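Local structure of 4-alpha-glucanotransferase (Aquifex aeolicus, 1TZ7) at residues 302-312 with 351-362. The protein is an amylomaltase, or disproportionating enzyme, of the 4-alpha-glucanotransferase family, built around an eight-stranded parallel beta/alpha barrel. Sequence-based numbering, arbitrary orientation.
Sequences FLRLDHFRGFE and IAEDLGFITDEV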
loop_
_atom_site.group_PDB
_atom_site.type_symbol
_atom_site.label_atom_id
_atom_site.label_comp_id
_atom_site.label_asym_id
_atom_site.label_seq_id
_atom_site.Cartn_x
_atom_site.Cartn_y
_atom_site.Cartn_z
ATOM N N PHE A 302 5.568 10.591 0.644
ATOM C CA PHE A 302 5.470 10.249 -0.763
ATOM C C PHE A 302 4.327 9.273 -1.025
ATOM O O PHE A 302 4.012 8.415 -0.191
ATOM C CB PHE A 302 6.795 9.660 -1.258
ATOM C CG PHE A 302 7.948 10.648 -1.234
ATOM C CD1 PHE A 302 8.154 11.521 -2.294
ATOM C CD2 PHE A 302 8.813 10.697 -0.153
ATOM C CE1 PHE A 302 9.212 12.432 -2.275
ATOM C CE2 PHE A 302 9.871 11.606 -0.127
ATOM C CZ PHE A 302 10.066 12.472 -1.196
ATOM N N LEU A 303 3.710 9.411 -2.187
ATOM C CA LEU A 303 2.613 8.562 -2.583
ATOM C C LEU A 303 2.991 7.783 -3.818
ATOM O O LEU A 303 3.119 8.347 -4.904
ATOM C CB LEU A 303 1.367 9.405 -2.866
ATOM C CG LEU A 303 0.992 10.409 -1.783
ATOM C CD1 LEU A 303 -0.231 11.211 -2.203
ATOM C CD2 LEU A 303 0.749 9.706 -0.459
ATOM N N ARG A 304 3.181 6.481 -3.652
ATOM C CA ARG A 304 3.447 5.598 -4.771
ATOM C C ARG A 304 2.157 5.308 -5.512
ATOM O O ARG A 304 1.202 4.794 -4.933
ATOM C CB ARG A 304 4.077 4.293 -4.282
ATOM C CG ARG A 304 4.859 3.551 -5.352
ATOM C CD ARG A 304 5.189 2.116 -4.992
ATOM N NE ARG A 304 4.180 1.184 -5.487
ATOM C CZ ARG A 304 4.326 -0.135 -5.516
ATOM N NH1 ARG A 304 3.346 -0.900 -5.987
ATOM N NH2 ARG A 304 5.449 -0.697 -5.072
ATOM N N LEU A 305 2.129 5.648 -6.797
ATOM C CA LEU A 305 0.923 5.524 -7.592
ATOM C C LEU A 305 0.868 4.163 -8.268
ATOM O O LEU A 305 1.480 3.940 -9.329
ATOM C CB LEU A 305 0.848 6.644 -8.623
ATOM C CG LEU A 305 0.807 8.068 -8.031
ATOM C CD1 LEU A 305 0.867 9.099 -9.131
ATOM C CD2 LEU A 305 -0.452 8.274 -7.166
ATOM N N ASP A 306 0.140 3.252 -7.639
ATOM C CA ASP A 306 -0.070 1.915 -8.159
ATOM C C ASP A 306 -0.680 1.952 -9.575
ATOM O O ASP A 306 -1.612 2.699 -9.837
ATOM C CB ASP A 306 -0.988 1.145 -7.205
ATOM C CG ASP A 306 -1.369 -0.208 -7.726
ATOM O OD1 ASP A 306 -0.477 -1.081 -7.831
ATOM O OD2 ASP A 306 -2.549 -0.503 -8.050
ATOM N N HIS A 307 -0.130 1.133 -10.470
ATOM C CA HIS A 307 -0.593 1.059 -11.855
ATOM C C HIS A 307 -0.644 2.461 -12.508
ATOM O O HIS A 307 -1.670 2.863 -13.079
ATOM C CB HIS A 307 -1.970 0.378 -11.934
ATOM C CG HIS A 307 -2.335 -0.066 -13.313
ATOM N ND1 HIS A 307 -1.469 -0.779 -14.116
ATOM C CD2 HIS A 307 -3.462 0.114 -14.043
ATOM C CE1 HIS A 307 -2.049 -1.026 -15.277
ATOM N NE2 HIS A 307 -3.260 -0.497 -15.260
ATOM N N PHE A 308 0.471 3.186 -12.419
ATOM C CA PHE A 308 0.556 4.554 -12.934
ATOM C C PHE A 308 0.115 4.651 -14.405
ATOM O O PHE A 308 -0.467 5.637 -14.812
ATOM C CB PHE A 308 1.986 5.087 -12.791
ATOM C CG PHE A 308 2.185 6.448 -13.384
ATOM C CD1 PHE A 308 1.899 7.590 -12.647
ATOM C CD2 PHE A 308 2.646 6.595 -14.691
ATOM C CE1 PHE A 308 2.074 8.851 -13.194
ATOM C CE2 PHE A 308 2.823 7.868 -15.243
ATOM C CZ PHE A 308 2.537 8.988 -14.493
ATOM N N ARG A 309 0.400 3.616 -15.188
ATOM C CA ARG A 309 0.109 3.643 -16.622
ATOM C C ARG A 309 -1.401 3.800 -16.893
ATOM O O ARG A 309 -1.804 4.235 -17.971
ATOM C CB ARG A 309 0.645 2.376 -17.303
ATOM C CG ARG A 309 -0.202 1.121 -17.068
ATOM C CD ARG A 309 -1.165 0.803 -18.196
ATOM N NE ARG A 309 -0.473 0.612 -19.479
ATOM C CZ ARG A 309 -0.594 1.429 -20.538
ATOM N NH1 ARG A 309 0.076 1.174 -21.649
ATOM N NH2 ARG A 309 -1.381 2.500 -20.480
ATOM N N GLY A 310 -2.222 3.444 -15.904
ATOM C CA GLY A 310 -3.666 3.610 -16.001
ATOM C C GLY A 310 -4.129 5.064 -16.140
ATOM O O GLY A 310 -5.251 5.319 -16.566
ATOM N N PHE A 311 -3.266 6.012 -15.771
ATOM C CA PHE A 311 -3.591 7.436 -15.902
ATOM C C PHE A 311 -3.443 7.904 -17.356
ATOM O O PHE A 311 -4.001 8.926 -17.745
ATOM C CB PHE A 311 -2.700 8.275 -14.984
ATOM C CG PHE A 311 -2.950 8.043 -13.510
ATOM C CD1 PHE A 311 -1.936 7.577 -12.685
ATOM C CD2 PHE A 311 -4.198 8.297 -12.952
ATOM C CE1 PHE A 311 -2.162 7.364 -11.332
ATOM C CE2 PHE A 311 -4.426 8.082 -11.600
ATOM C CZ PHE A 311 -3.402 7.616 -10.791
ATOM N N GLU A 312 -2.691 7.144 -18.149
ATOM C CA GLU A 312 -2.601 7.386 -19.593
ATOM C C GLU A 312 -3.667 6.593 -20.344
ATOM O O GLU A 312 -4.364 7.130 -21.194
ATOM C CB GLU A 312 -1.206 7.001 -20.110
ATOM C CG GLU A 312 -0.932 7.435 -21.551
ATOM C CD GLU A 312 -1.420 6.417 -22.578
ATOM O OE1 GLU A 312 -1.890 6.836 -23.663
ATOM O OE2 GLU A 312 -1.337 5.203 -22.300
ATOM N N ILE A 351 5.345 9.127 -6.745
ATOM C CA ILE A 351 6.231 8.141 -7.339
ATOM C C ILE A 351 5.391 7.229 -8.221
ATOM O O ILE A 351 4.320 6.800 -7.822
ATOM C CB ILE A 351 6.929 7.293 -6.225
ATOM C CG1 ILE A 351 7.860 8.167 -5.389
ATOM C CG2 ILE A 351 7.698 6.132 -6.839
ATOM C CD1 ILE A 351 8.302 7.517 -4.077
ATOM N N ALA A 352 5.877 6.940 -9.415
ATOM C CA ALA A 352 5.139 6.113 -10.352
ATOM C C ALA A 352 5.550 4.653 -10.219
ATOM O O ALA A 352 6.729 4.323 -10.334
ATOM C CB ALA A 352 5.371 6.594 -11.773
ATOM N N GLU A 353 4.566 3.780 -9.969
ATOM C CA GLU A 353 4.715 2.358 -10.259
ATOM C C GLU A 353 4.476 2.129 -11.739
ATOM O O GLU A 353 3.330 1.928 -12.183
ATOM C CB GLU A 353 3.741 1.517 -9.430
ATOM C CG GLU A 353 3.999 0.007 -9.518
ATOM C CD GLU A 353 3.153 -0.684 -10.587
ATOM O OE1 GLU A 353 3.718 -1.106 -11.624
ATOM O OE2 GLU A 353 1.930 -0.810 -10.389
ATOM N N ASP A 354 5.559 2.170 -12.504
ATOM C CA ASP A 354 5.485 2.139 -13.953
ATOM C C ASP A 354 6.121 0.866 -14.470
ATOM O O ASP A 354 6.808 0.868 -15.486
ATOM C CB ASP A 354 6.181 3.380 -14.557
ATOM C CG ASP A 354 7.626 3.520 -14.108
ATOM O OD1 ASP A 354 8.362 4.329 -14.707
ATOM O OD2 ASP A 354 8.114 2.860 -13.172
ATOM N N LEU A 355 5.886 -0.225 -13.754
ATOM C CA LEU A 355 6.327 -1.537 -14.181
ATOM C C LEU A 355 5.181 -2.245 -14.916
ATOM O O LEU A 355 4.047 -2.283 -14.429
ATOM C CB LEU A 355 6.764 -2.367 -12.962
ATOM C CG LEU A 355 7.693 -1.663 -11.952
ATOM C CD1 LEU A 355 7.626 -2.340 -10.580
ATOM C CD2 LEU A 355 9.118 -1.635 -12.463
ATOM N N GLY A 356 5.477 -2.790 -16.091
ATOM C CA GLY A 356 4.532 -3.641 -16.796
ATOM C C GLY A 356 3.570 -2.857 -17.676
ATOM O O GLY A 356 2.964 -1.871 -17.236
ATOM N N PHE A 357 3.430 -3.303 -18.927
ATOM C CA PHE A 357 2.564 -2.638 -19.906
ATOM C C PHE A 357 2.947 -1.173 -20.089
ATOM O O PHE A 357 2.083 -0.308 -20.200
ATOM C CB PHE A 357 1.088 -2.745 -19.485
ATOM C CG PHE A 357 0.646 -4.143 -19.175
ATOM C CD1 PHE A 357 0.364 -5.040 -20.199
ATOM C CD2 PHE A 357 0.512 -4.571 -17.855
ATOM C CE1 PHE A 357 -0.043 -6.338 -19.913
ATOM C CE2 PHE A 357 0.104 -5.867 -17.568
ATOM C CZ PHE A 357 -0.173 -6.749 -18.597
ATOM N N ILE A 358 4.245 -0.897 -20.125
ATOM C CA ILE A 358 4.721 0.467 -20.307
ATOM C C ILE A 358 4.916 0.782 -21.795
ATOM O O ILE A 358 5.514 0.001 -22.532
ATOM C CB ILE A 358 6.041 0.707 -19.507
ATOM C CG1 ILE A 358 6.419 2.185 -19.539
ATOM C CG2 ILE A 358 7.189 -0.155 -20.061
ATOM C CD1 ILE A 358 7.217 2.630 -18.341
ATOM N N THR A 359 4.385 1.924 -22.224
ATOM C CA THR A 359 4.663 2.462 -23.554
ATOM C C THR A 359 5.346 3.820 -23.432
ATOM O O THR A 359 5.487 4.359 -22.330
ATOM C CB THR A 359 3.362 2.617 -24.353
ATOM O OG1 THR A 359 2.470 3.499 -23.662
ATOM C CG2 THR A 359 2.595 1.290 -24.436
ATOM N N ASP A 360 5.760 4.372 -24.569
ATOM C CA ASP A 360 6.397 5.689 -24.601
ATOM C C ASP A 360 5.412 6.802 -24.219
ATOM O O ASP A 360 5.809 7.819 -23.676
ATOM C CB ASP A 360 6.983 5.963 -25.991
ATOM C CG ASP A 360 8.311 5.252 -26.221
ATOM O OD1 ASP A 360 8.758 5.188 -27.384
ATOM O OD2 ASP A 360 8.974 4.731 -25.298
ATOM N N GLU A 361 4.128 6.594 -24.513
ATOM C CA GLU A 361 3.081 7.514 -24.063
ATOM C C GLU A 361 3.087 7.626 -22.552
ATOM O O GLU A 361 2.968 8.719 -22.008
ATOM C CB GLU A 361 1.708 7.042 -24.527
ATOM C CG GLU A 361 1.507 7.079 -26.026
ATOM C CD GLU A 361 1.374 5.697 -26.628
ATOM O OE1 GLU A 361 2.349 4.917 -26.550
ATOM O OE2 GLU A 361 0.293 5.388 -27.176
ATOM N N VAL A 362 3.230 6.484 -21.876
ATOM C CA VAL A 362 3.268 6.449 -20.415
ATOM C C VAL A 362 4.520 7.126 -19.893
ATOM O O VAL A 362 4.457 7.906 -18.949
ATOM C CB VAL A 362 3.222 4.991 -19.875
ATOM C CG1 VAL A 362 3.349 4.975 -18.349
ATOM C CG2 VAL A 362 1.932 4.299 -20.308
HETATM O O HOH W 1 1.931 1.143 -14.430
HETATM O O HOH W 2 -0.263 3.454 -23.853
#
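Arg-304 and Ile-351 pair as parallel neighbours on adjacent strands of the beta/alpha barrel, and beyond the strands the two segments stay in contact, 302-312 through the 3-10 turn 308-311 and 351-362 through the loop that leads into helix 360-368. The strand bonds run from Ile-351 N to Leu-303 O and from Leu-305 N to Ile-351 O (2.7 Å); Glu-353 N to Leu-305 O extends them past the strands.

Glu-353 can be followed outward. Glu-353 CB lies 3.3 Å from Leu-305 O, and Glu-353 CG sits over one face of the Arg-304 guanidinium, 3.7 Å from Arg-304 NH1. A bend at chi2 (-94°) then turns the carboxylate toward the backbone of the other loop: OE2 accepts His-307 N from above the carboxylate plane, while OE1 takes Leu-355 N from its own loop. Asp-306 OD1 comes within 3.5 Å of Glu-353 OE2, a like-charge approach. The backbone O of Glu-353 receives Phe-308 N and water 1, which in turn accepts Arg-309 N.

The Phe-308 ring has Ala-352 CB over one face in a CH-pi contact, 3.9 Å from the centroid, while Leu-365 and Arg-366 of helix 360-368 also touch its side chain. Farther on, Arg-309 bends at chi2 and chi3, bringing NE to Phe-357 O; NH1 adds a weak bond to the same oxygen. Val-362 CG2 packs over one guanidinium face, and Trp-329 makes a cation-pi contact. Glu-312, salt-bridged to Lys-331 through OE1, meets Arg-309 NH2 with OE2; a 2.6 Å bond from water 2 also reaches Glu-312 OE2.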